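Local coordinates for unknown protein (Arabidopsis thaliana, PDB 2GM3), which binds AMP as a member of the universal stress protein family, its wider cellular role being unknown, at residues C117-G131 / S147-I161. Numbering follows the deposited sequence.
Sequences CQEVKRVRPDFLVVG and SAFCVKHAECPVMTI. With AMP (adenosine monophosphate), chain G.
L128 and V130 are joined to 157-161 by four backbone hydrogen bonds. L128 N donates to O of P157, just before the strand, at 2.8 Å, and L128 O accepts from M159 N. V130 N then donates to M159 O, and V130 O accepts from I161 N at 3.1 Å. This alternation is the parallel beta pattern, and the two strand axes differ by 18°.

Apolar side chains pack on both faces of the strand pair. L128 and V130 point to the same face of the sheet as V158 and T160. The L128 CD2 methyl touches C150 CB and A154 CB, both at 3.9 Å. A chi1 of -69° sets V130 CG1 anti to the carbonyl carbon and puts CG2 between that carbon and the backbone N, against S147 CB and T160 CG2. On the other face, V129 CG1 lies 3.4 Å from I161 CD1, while M159 CB approaches the edge of the F127 ring.

One cysteine contact joins the two helices: C117 SG sits 3.9 Å from F149 CE2, oblique to the ring, and also touches A154. C156 SG, in the loop, packs against V120 CG1 and L128 CB.

K121 and E155 are exposed and oppositely charged, but K121 NZ stays 4.4 Å from E155 OE1, too far for a salt bridge.

AMP is held at the strand and helix ends. G131 N bonds O2' of the ribose at 3.0 Å. S147 N and OG both donate to phosphate oxygen O3P, near the N-terminal end of helix 146-153.

Strand 127-132, helix 146-153 and strand 158-162 form a beta-alpha-beta unit. Helices 112-123 and 146-153 cover the L128 and V130 face, helix 25-39 the V129 and I161 face. Strand 6-11 flanks strand 127-132 on its other side. Strand 158-162 pairs antiparallel with a strand of the second subunit, continuing the sheet across the interface.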
ATOM      1  N   CYS A 117      -8.122  -2.476  11.568  1.00 59.85           N
ATOM      2  CA  CYS A 117      -8.448  -1.064  11.538  1.00 60.78           C
ATOM      3  C   CYS A 117      -8.413  -0.406  12.906  1.00 60.56           C
ATOM      4  O   CYS A 117      -7.985   0.741  13.029  1.00 60.77           O
ATOM      5  CB  CYS A 117      -9.801  -0.815  10.847  1.00 60.61           C
ATOM      6  SG  CYS A 117      -9.690  -1.096   9.068  1.00 64.56           S
ATOM      7  N   GLN A 118      -8.877  -1.104  13.934  1.00 60.55           N
ATOM      8  CA  GLN A 118      -8.811  -0.549  15.290  1.00 60.85           C
ATOM      9  C   GLN A 118      -7.345  -0.399  15.693  1.00 60.35           C
ATOM     10  O   GLN A 118      -6.947   0.588  16.303  1.00 60.27           O
ATOM     11  CB  GLN A 118      -9.515  -1.439  16.302  1.00 60.51           C
ATOM     12  CG  GLN A 118     -11.035  -1.472  16.199  1.00 61.88           C
ATOM     13  CD  GLN A 118     -11.614  -2.488  17.194  1.00 62.97           C
ATOM     14  OE1 GLN A 118     -11.367  -3.692  17.085  1.00 65.81           O
ATOM     15  NE2 GLN A 118     -12.353  -1.999  18.188  1.00 65.08           N
ATOM     16  N   GLU A 119      -6.533  -1.362  15.289  1.00 60.29           N
ATOM     17  CA  GLU A 119      -5.128  -1.360  15.653  1.00 60.13           C
ATOM     18  C   GLU A 119      -4.364  -0.259  14.931  1.00 60.04           C
ATOM     19  O   GLU A 119      -3.515   0.425  15.540  1.00 60.19           O
ATOM     20  CB  GLU A 119      -4.518  -2.741  15.460  1.00 59.66           C
ATOM     21  CG  GLU A 119      -5.024  -3.750  16.505  1.00 60.26           C
ATOM     22  CD  GLU A 119      -4.369  -3.545  17.867  1.00 61.66           C
ATOM     23  OE1 GLU A 119      -5.023  -2.977  18.787  1.00 63.52           O
ATOM     24  OE2 GLU A 119      -3.180  -3.909  18.011  1.00 60.50           O
ATOM     25  N   VAL A 120      -4.722  -0.026  13.669  1.00 59.74           N
ATOM     26  CA  VAL A 120      -4.172   1.115  12.935  1.00 59.08           C
ATOM     27  C   VAL A 120      -4.387   2.413  13.671  1.00 59.42           C
ATOM     28  O   VAL A 120      -3.444   3.183  13.836  1.00 59.72           O
ATOM     29  CB  VAL A 120      -4.706   1.192  11.485  1.00 59.42           C
ATOM     30  CG1 VAL A 120      -4.392   2.559  10.872  1.00 57.40           C
ATOM     31  CG2 VAL A 120      -4.132   0.026  10.651  1.00 56.83           C
ATOM     32  N   LYS A 121      -5.604   2.662  14.134  1.00 59.57           N
ATOM     33  CA  LYS A 121      -5.824   3.903  14.855  1.00 60.35           C
ATOM     34  C   LYS A 121      -5.266   3.976  16.280  1.00 60.14           C
ATOM     35  O   LYS A 121      -5.093   5.066  16.812  1.00 60.07           O
ATOM     36  CB  LYS A 121      -7.259   4.457  14.733  1.00 61.08           C
ATOM     37  CG  LYS A 121      -8.419   3.478  14.854  1.00 62.68           C
ATOM     38  CD  LYS A 121      -9.523   3.888  13.837  1.00 64.31           C
ATOM     39  CE  LYS A 121     -10.924   3.701  14.398  1.00 64.93           C
ATOM     40  NZ  LYS A 121     -11.175   4.695  15.495  1.00 66.80           N
ATOM     41  N   ARG A 122      -4.905   2.827  16.857  1.00 60.17           N
ATOM     42  CA  ARG A 122      -4.338   2.762  18.214  1.00 59.80           C
ATOM     43  C   ARG A 122      -2.825   2.939  18.121  1.00 59.74           C
ATOM     44  O   ARG A 122      -2.239   3.734  18.838  1.00 59.41           O
ATOM     45  CB  ARG A 122      -4.674   1.397  18.846  1.00 59.84           C
ATOM     46  CG  ARG A 122      -4.482   1.230  20.366  1.00 59.99           C
ATOM     47  CD  ARG A 122      -4.271  -0.253  20.754  1.00 59.94           C
ATOM     48  NE  ARG A 122      -2.849  -0.457  20.928  1.00 61.17           N
ATOM     49  CZ  ARG A 122      -2.145  -1.518  20.580  1.00 61.50           C
ATOM     50  NH1 ARG A 122      -2.683  -2.583  20.033  1.00 61.78           N
ATOM     51  NH2 ARG A 122      -0.854  -1.498  20.795  1.00 65.72           N
ATOM     52  N   VAL A 123      -2.208   2.197  17.208  1.00 59.69           N
ATOM     53  CA  VAL A 123      -0.762   2.092  17.115  1.00 59.64           C
ATOM     54  C   VAL A 123      -0.220   3.201  16.246  1.00 59.54           C
ATOM     55  O   VAL A 123       0.901   3.662  16.436  1.00 59.55           O
ATOM     56  CB  VAL A 123      -0.387   0.721  16.524  1.00 59.65           C
ATOM     57  CG1 VAL A 123       1.081   0.653  16.121  1.00 60.20           C
ATOM     58  CG2 VAL A 123      -0.720  -0.378  17.517  1.00 60.22           C
ATOM     59  N   ARG A 124      -1.040   3.636  15.299  1.00 59.55           N
ATOM     60  CA  ARG A 124      -0.679   4.674  14.346  1.00 59.66           C
ATOM     61  C   ARG A 124       0.596   4.392  13.587  1.00 59.16           C
ATOM     62  O   ARG A 124       1.538   5.145  13.676  1.00 59.55           O
ATOM     63  CB  ARG A 124      -0.714   6.070  15.006  1.00 59.46           C
ATOM     64  CG  ARG A 124      -2.062   6.740  14.740  1.00 61.45           C
ATOM     65  CD  ARG A 124      -2.456   7.767  15.740  1.00 65.06           C
ATOM     66  NE  ARG A 124      -1.791   7.512  17.020  1.00 67.74           N
ATOM     67  CZ  ARG A 124      -1.724   8.385  18.020  1.00 66.81           C
ATOM     68  NH1 ARG A 124      -2.289   9.585  17.938  1.00 66.85           N
ATOM     69  NH2 ARG A 124      -1.074   8.049  19.105  1.00 67.50           N
ATOM     70  N   PRO A 125       0.604   3.304  12.806  1.00 59.16           N
ATOM     71  CA  PRO A 125       1.758   2.983  11.953  1.00 58.75           C
ATOM     72  C   PRO A 125       1.753   3.927  10.750  1.00 58.37           C
ATOM     73  O   PRO A 125       0.734   4.550  10.449  1.00 58.15           O
ATOM     74  CB  PRO A 125       1.488   1.544  11.526  1.00 58.29           C
ATOM     75  CG  PRO A 125      -0.013   1.450  11.540  1.00 58.92           C
ATOM     76  CD  PRO A 125      -0.500   2.342  12.633  1.00 58.92           C
ATOM     77  N   ASP A 126       2.888   4.077  10.091  1.00 57.75           N
ATOM     78  CA  ASP A 126       2.929   4.980   8.988  1.00 57.08           C
ATOM     79  C   ASP A 126       2.137   4.369   7.836  1.00 57.08           C
ATOM     80  O   ASP A 126       1.435   5.084   7.136  1.00 57.16           O
ATOM     81  CB  ASP A 126       4.357   5.275   8.611  1.00 57.09           C
ATOM     82  CG  ASP A 126       5.092   6.028   9.698  1.00 57.84           C
ATOM     83  OD1 ASP A 126       4.723   7.177  10.012  1.00 58.56           O
ATOM     84  OD2 ASP A 126       6.049   5.461  10.252  1.00 60.62           O
ATOM     85  N   PHE A 127       2.250   3.053   7.657  1.00 56.44           N
ATOM     86  CA  PHE A 127       1.386   2.340   6.770  1.00 55.96           C
ATOM     87  C   PHE A 127       1.087   0.908   7.152  1.00 56.28           C
ATOM     88  O   PHE A 127       1.781   0.315   7.979  1.00 56.63           O
ATOM     89  CB  PHE A 127       1.837   2.454   5.311  1.00 55.82           C
ATOM     90  CG  PHE A 127       3.124   1.749   4.963  1.00 54.03           C
ATOM     91  CD1 PHE A 127       3.097   0.613   4.176  1.00 53.09           C
ATOM     92  CD2 PHE A 127       4.360   2.282   5.327  1.00 53.25           C
ATOM     93  CE1 PHE A 127       4.291  -0.026   3.789  1.00 53.63           C
ATOM     94  CE2 PHE A 127       5.533   1.669   4.964  1.00 52.45           C
ATOM     95  CZ  PHE A 127       5.510   0.510   4.190  1.00 53.69           C
ATOM     96  N   LEU A 128       0.060   0.357   6.502  1.00 56.24           N
ATOM     97  CA  LEU A 128      -0.397  -1.016   6.701  1.00 55.74           C
ATOM     98  C   LEU A 128      -0.104  -1.838   5.452  1.00 56.31           C
ATOM     99  O   LEU A 128      -0.455  -1.436   4.339  1.00 57.22           O
ATOM    100  CB  LEU A 128      -1.919  -0.979   6.959  1.00 55.39           C
ATOM    101  CG  LEU A 128      -2.725  -2.268   7.023  1.00 54.70           C
ATOM    102  CD1 LEU A 128      -2.136  -3.199   8.100  1.00 53.84           C
ATOM    103  CD2 LEU A 128      -4.164  -2.005   7.287  1.00 54.54           C
ATOM    104  N   VAL A 129       0.548  -2.971   5.630  1.00 56.33           N
ATOM    105  CA  VAL A 129       0.720  -3.936   4.557  1.00 56.75           C
ATOM    106  C   VAL A 129      -0.211  -5.140   4.788  1.00 57.13           C
ATOM    107  O   VAL A 129      -0.208  -5.746   5.867  1.00 57.13           O
ATOM    108  CB  VAL A 129       2.162  -4.445   4.486  1.00 56.81           C
ATOM    109  CG1 VAL A 129       2.306  -5.454   3.382  1.00 56.77           C
ATOM    110  CG2 VAL A 129       3.159  -3.306   4.291  1.00 56.16           C
ATOM    111  N   VAL A 130      -1.011  -5.460   3.780  1.00 56.94           N
ATOM    112  CA  VAL A 130      -1.825  -6.637   3.796  1.00 56.93           C
ATOM    113  C   VAL A 130      -1.553  -7.349   2.505  1.00 56.99           C
ATOM    114  O   VAL A 130      -1.325  -6.711   1.463  1.00 57.58           O
ATOM    115  CB  VAL A 130      -3.375  -6.314   3.916  1.00 57.24           C
ATOM    116  CG1 VAL A 130      -3.695  -5.736   5.305  1.00 58.53           C
ATOM    117  CG2 VAL A 130      -3.823  -5.334   2.836  1.00 55.31           C
ATOM    118  N   GLY A 131      -1.554  -8.672   2.577  1.00 56.72           N
ATOM    119  CA  GLY A 131      -1.586  -9.501   1.405  1.00 56.42           C
ATOM    120  C   GLY A 131      -3.001  -9.416   0.864  1.00 56.69           C
ATOM    121  O   GLY A 131      -3.859  -8.786   1.481  1.00 56.44           O
ATOM    122  N   SER A 147      -8.445  -7.514   2.962  1.00 59.54           N
ATOM    123  CA  SER A 147      -7.622  -6.487   2.322  1.00 58.31           C
ATOM    124  C   SER A 147      -8.464  -5.344   1.777  1.00 58.36           C
ATOM    125  O   SER A 147      -8.070  -4.201   1.913  1.00 59.26           O
ATOM    126  CB  SER A 147      -6.706  -7.059   1.228  1.00 58.65           C
ATOM    127  OG  SER A 147      -7.446  -7.574   0.107  1.00 58.44           O
ATOM    128  N   ALA A 148      -9.603  -5.642   1.159  1.00 57.29           N
ATOM    129  CA  ALA A 148     -10.473  -4.599   0.612  1.00 57.00           C
ATOM    130  C   ALA A 148     -11.072  -3.723   1.714  1.00 56.80           C
ATOM    131  O   ALA A 148     -11.260  -2.534   1.522  1.00 57.21           O
ATOM    132  CB  ALA A 148     -11.598  -5.219  -0.228  1.00 56.01           C
ATOM    133  N   PHE A 149     -11.416  -4.322   2.848  1.00 56.28           N
ATOM    134  CA  PHE A 149     -11.933  -3.555   3.979  1.00 55.86           C
ATOM    135  C   PHE A 149     -10.877  -2.609   4.528  1.00 55.71           C
ATOM    136  O   PHE A 149     -11.176  -1.457   4.816  1.00 55.61           O
ATOM    137  CB  PHE A 149     -12.411  -4.487   5.091  1.00 55.48           C
ATOM    138  CG  PHE A 149     -13.145  -3.788   6.200  1.00 55.22           C
ATOM    139  CD1 PHE A 149     -14.527  -3.567   6.110  1.00 55.30           C
ATOM    140  CD2 PHE A 149     -12.472  -3.375   7.347  1.00 52.77           C
ATOM    141  CE1 PHE A 149     -15.228  -2.939   7.154  1.00 54.91           C
ATOM    142  CE2 PHE A 149     -13.163  -2.744   8.388  1.00 53.69           C
ATOM    143  CZ  PHE A 149     -14.536  -2.531   8.295  1.00 54.72           C
ATOM    144  N   CYS A 150      -9.650  -3.096   4.645  1.00 55.93           N
ATOM    145  CA  CYS A 150      -8.560  -2.264   5.133  1.00 57.30           C
ATOM    146  C   CYS A 150      -8.272  -1.026   4.245  1.00 57.08           C
ATOM    147  O   CYS A 150      -8.172   0.109   4.748  1.00 56.96           O
ATOM    148  CB  CYS A 150      -7.314  -3.121   5.360  1.00 57.36           C
ATOM    149  SG  CYS A 150      -7.587  -4.349   6.699  1.00 60.61           S
ATOM    150  N   VAL A 151      -8.193  -1.257   2.940  1.00 56.68           N
ATOM    151  CA  VAL A 151      -7.919  -0.219   1.965  1.00 56.90           C
ATOM    152  C   VAL A 151      -8.978   0.861   2.081  1.00 57.03           C
ATOM    153  O   VAL A 151      -8.674   2.058   2.016  1.00 56.52           O
ATOM    154  CB  VAL A 151      -7.954  -0.822   0.533  1.00 57.42           C
ATOM    155  CG1 VAL A 151      -8.082   0.266  -0.539  1.00 56.46           C
ATOM    156  CG2 VAL A 151      -6.735  -1.716   0.323  1.00 56.37           C
ATOM    157  N   LYS A 152     -10.217   0.422   2.277  1.00 56.74           N
ATOM    158  CA  LYS A 152     -11.340   1.317   2.337  1.00 57.02           C
ATOM    159  C   LYS A 152     -11.359   2.058   3.693  1.00 56.86           C
ATOM    160  O   LYS A 152     -11.675   3.248   3.760  1.00 56.78           O
ATOM    161  CB  LYS A 152     -12.606   0.499   2.068  1.00 56.78           C
ATOM    162  CG  LYS A 152     -13.921   1.192   2.238  1.00 57.63           C
ATOM    163  CD  LYS A 152     -15.073   0.289   1.746  1.00 58.10           C
ATOM    164  CE  LYS A 152     -16.443   0.838   2.226  1.00 59.55           C
ATOM    165  NZ  LYS A 152     -17.641   0.190   1.611  1.00 59.39           N
ATOM    166  N   HIS A 153     -11.002   1.378   4.773  1.00 56.65           N
ATOM    167  CA  HIS A 153     -11.274   1.943   6.084  1.00 56.99           C
ATOM    168  C   HIS A 153     -10.074   2.337   6.938  1.00 57.07           C
ATOM    169  O   HIS A 153     -10.174   3.239   7.753  1.00 57.11           O
ATOM    170  CB  HIS A 153     -12.206   1.026   6.875  1.00 57.28           C
ATOM    171  CG  HIS A 153     -13.619   1.026   6.373  1.00 56.93           C
ATOM    172  ND1 HIS A 153     -14.439   2.138   6.435  1.00 57.41           N
ATOM    173  CD2 HIS A 153     -14.366   0.040   5.823  1.00 55.75           C
ATOM    174  CE1 HIS A 153     -15.622   1.838   5.932  1.00 55.79           C
ATOM    175  NE2 HIS A 153     -15.601   0.572   5.548  1.00 56.68           N
ATOM    176  N   ALA A 154      -8.938   1.677   6.761  1.00 57.72           N
ATOM    177  CA  ALA A 154      -7.796   1.975   7.621  1.00 58.19           C
ATOM    178  C   ALA A 154      -7.399   3.452   7.557  1.00 58.62           C
ATOM    179  O   ALA A 154      -7.489   4.087   6.513  1.00 59.77           O
ATOM    180  CB  ALA A 154      -6.640   1.069   7.336  1.00 58.18           C
ATOM    181  N   GLU A 155      -7.022   4.017   8.691  1.00 58.85           N
ATOM    182  CA  GLU A 155      -6.722   5.448   8.767  1.00 58.96           C
ATOM    183  C   GLU A 155      -5.212   5.652   8.656  1.00 59.08           C
ATOM    184  O   GLU A 155      -4.598   6.428   9.403  1.00 59.75           O
ATOM    185  CB  GLU A 155      -7.300   6.065  10.042  1.00 58.94           C
ATOM    186  CG  GLU A 155      -8.800   5.830  10.201  1.00 59.59           C
ATOM    187  CD  GLU A 155      -9.391   6.553  11.383  1.00 62.82           C
ATOM    188  OE1 GLU A 155      -8.704   6.675  12.431  1.00 65.43           O
ATOM    189  OE2 GLU A 155     -10.561   6.983  11.279  1.00 63.94           O
ATOM    190  N   CYS A 156      -4.623   4.912   7.723  1.00 58.35           N
ATOM    191  CA  CYS A 156      -3.262   5.113   7.306  1.00 58.17           C
ATOM    192  C   CYS A 156      -3.172   4.590   5.869  1.00 57.43           C
ATOM    193  O   CYS A 156      -4.079   3.902   5.415  1.00 57.21           O
ATOM    194  CB  CYS A 156      -2.323   4.319   8.211  1.00 57.10           C
ATOM    195  SG  CYS A 156      -2.532   2.596   7.982  1.00 60.21           S
ATOM    196  N   PRO A 157      -2.084   4.912   5.154  1.00 57.00           N
ATOM    197  CA  PRO A 157      -1.795   4.278   3.857  1.00 56.60           C
ATOM    198  C   PRO A 157      -1.824   2.760   3.921  1.00 56.46           C
ATOM    199  O   PRO A 157      -1.363   2.162   4.899  1.00 56.71           O
ATOM    200  CB  PRO A 157      -0.369   4.734   3.559  1.00 56.70           C
ATOM    201  CG  PRO A 157      -0.318   6.129   4.205  1.00 57.93           C
ATOM    202  CD  PRO A 157      -1.093   5.951   5.498  1.00 56.81           C
ATOM    203  N   VAL A 158      -2.371   2.147   2.885  1.00 56.10           N
ATOM    204  CA  VAL A 158      -2.475   0.712   2.810  1.00 55.92           C
ATOM    205  C   VAL A 158      -1.776   0.223   1.543  1.00 56.51           C
ATOM    206  O   VAL A 158      -2.012   0.742   0.473  1.00 56.72           O
ATOM    207  CB  VAL A 158      -3.980   0.215   2.834  1.00 55.59           C
ATOM    208  CG1 VAL A 158      -4.024  -1.288   2.921  1.00 53.37           C
ATOM    209  CG2 VAL A 158      -4.741   0.780   4.027  1.00 54.29           C
HETATM  210  N   MSE A 159      -0.907  -0.752   1.704  1.00 56.66           N
HETATM  211  CA  MSE A 159      -0.199  -1.365   0.634  1.00 57.35           C
HETATM  212  C   MSE A 159      -0.829  -2.734   0.524  1.00 57.75           C
HETATM  213  O   MSE A 159      -0.784  -3.506   1.490  1.00 58.08           O
HETATM  214  CB  MSE A 159       1.262  -1.532   1.052  1.00 58.07           C
HETATM  215  CG  MSE A 159       2.081  -2.316   0.047  1.00 59.82           C
HETATM  216 SE   MSE A 159       2.356  -1.246  -1.554  1.00 61.54          SE
HETATM  217  CE  MSE A 159       3.807  -0.331  -0.945  1.00 60.87           C
ATOM    218  N   THR A 160      -1.427  -3.038  -0.627  1.00 57.81           N
ATOM    219  CA  THR A 160      -1.985  -4.360  -0.868  1.00 58.36           C
ATOM    220  C   THR A 160      -1.090  -5.069  -1.869  1.00 58.26           C
ATOM    221  O   THR A 160      -0.862  -4.559  -2.973  1.00 57.49           O
ATOM    222  CB  THR A 160      -3.438  -4.346  -1.439  1.00 57.86           C
ATOM    223  OG1 THR A 160      -3.473  -3.523  -2.589  1.00 61.56           O
ATOM    224  CG2 THR A 160      -4.375  -3.743  -0.492  1.00 58.60           C
ATOM    225  N   ILE A 161      -0.585  -6.241  -1.463  1.00 58.25           N
ATOM    226  CA  ILE A 161       0.297  -7.056  -2.278  1.00 57.39           C
ATOM    227  C   ILE A 161      -0.371  -8.372  -2.544  1.00 57.68           C
ATOM    228  O   ILE A 161      -0.780  -9.039  -1.612  1.00 58.26           O
ATOM    229  CB  ILE A 161       1.662  -7.292  -1.550  1.00 58.31           C
ATOM    230  CG1 ILE A 161       2.322  -5.939  -1.232  1.00 56.70           C
ATOM    231  CG2 ILE A 161       2.611  -8.193  -2.392  1.00 57.15           C
ATOM    232  CD1 ILE A 161       2.997  -5.874   0.045  1.00 54.81           C
TER
HETATM  233  P   AMP G 176      -7.911 -10.998   1.637  1.00 36.27           P
HETATM  234  O1P AMP G 176      -8.745 -11.566   2.640  1.00 39.56           O
HETATM  235  O2P AMP G 176      -7.404 -11.964   0.633  1.00 34.63           O
HETATM  236  O3P AMP G 176      -8.359  -9.770   1.005  1.00 32.77           O
HETATM  237  O5' AMP G 176      -6.565 -10.507   2.334  1.00 34.90           O
HETATM  238  C5' AMP G 176      -5.697 -11.445   2.930  1.00 31.51           C
HETATM  239  C4' AMP G 176      -4.816 -10.651   3.858  1.00 33.03           C
HETATM  240  O4' AMP G 176      -5.573 -10.103   4.990  1.00 35.15           O
HETATM  241  C3' AMP G 176      -3.727 -11.481   4.478  1.00 33.38           C
HETATM  242  O3' AMP G 176      -2.626 -11.551   3.527  1.00 31.87           O
HETATM  243  C2' AMP G 176      -3.362 -10.625   5.681  1.00 33.90           C
HETATM  244  O2' AMP G 176      -2.456  -9.605   5.260  1.00 31.27           O
HETATM  245  C1' AMP G 176      -4.696 -10.019   6.102  1.00 33.28           C
HETATM  246  N9  AMP G 176      -5.337 -10.925   7.075  1.00 36.36           N
HETATM  247  C8  AMP G 176      -6.275 -11.871   6.843  1.00 34.22           C
HETATM  248  N7  AMP G 176      -6.588 -12.477   8.002  1.00 33.75           N
HETATM  249  C5  AMP G 176      -5.882 -11.888   8.975  1.00 36.14           C
HETATM  250  C6  AMP G 176      -5.780 -12.046  10.361  1.00 33.50           C
HETATM  251  N6  AMP G 176      -6.474 -12.947  11.033  1.00 33.23           N
HETATM  252  N1  AMP G 176      -4.938 -11.266  11.026  1.00 33.41           N
HETATM  253  C2  AMP G 176      -4.194 -10.351  10.438  1.00 34.77           C
HETATM  254  N3  AMP G 176      -4.257 -10.155   9.128  1.00 37.48           N
HETATM  255  C4  AMP G 176      -5.090 -10.905   8.381  1.00 36.75           C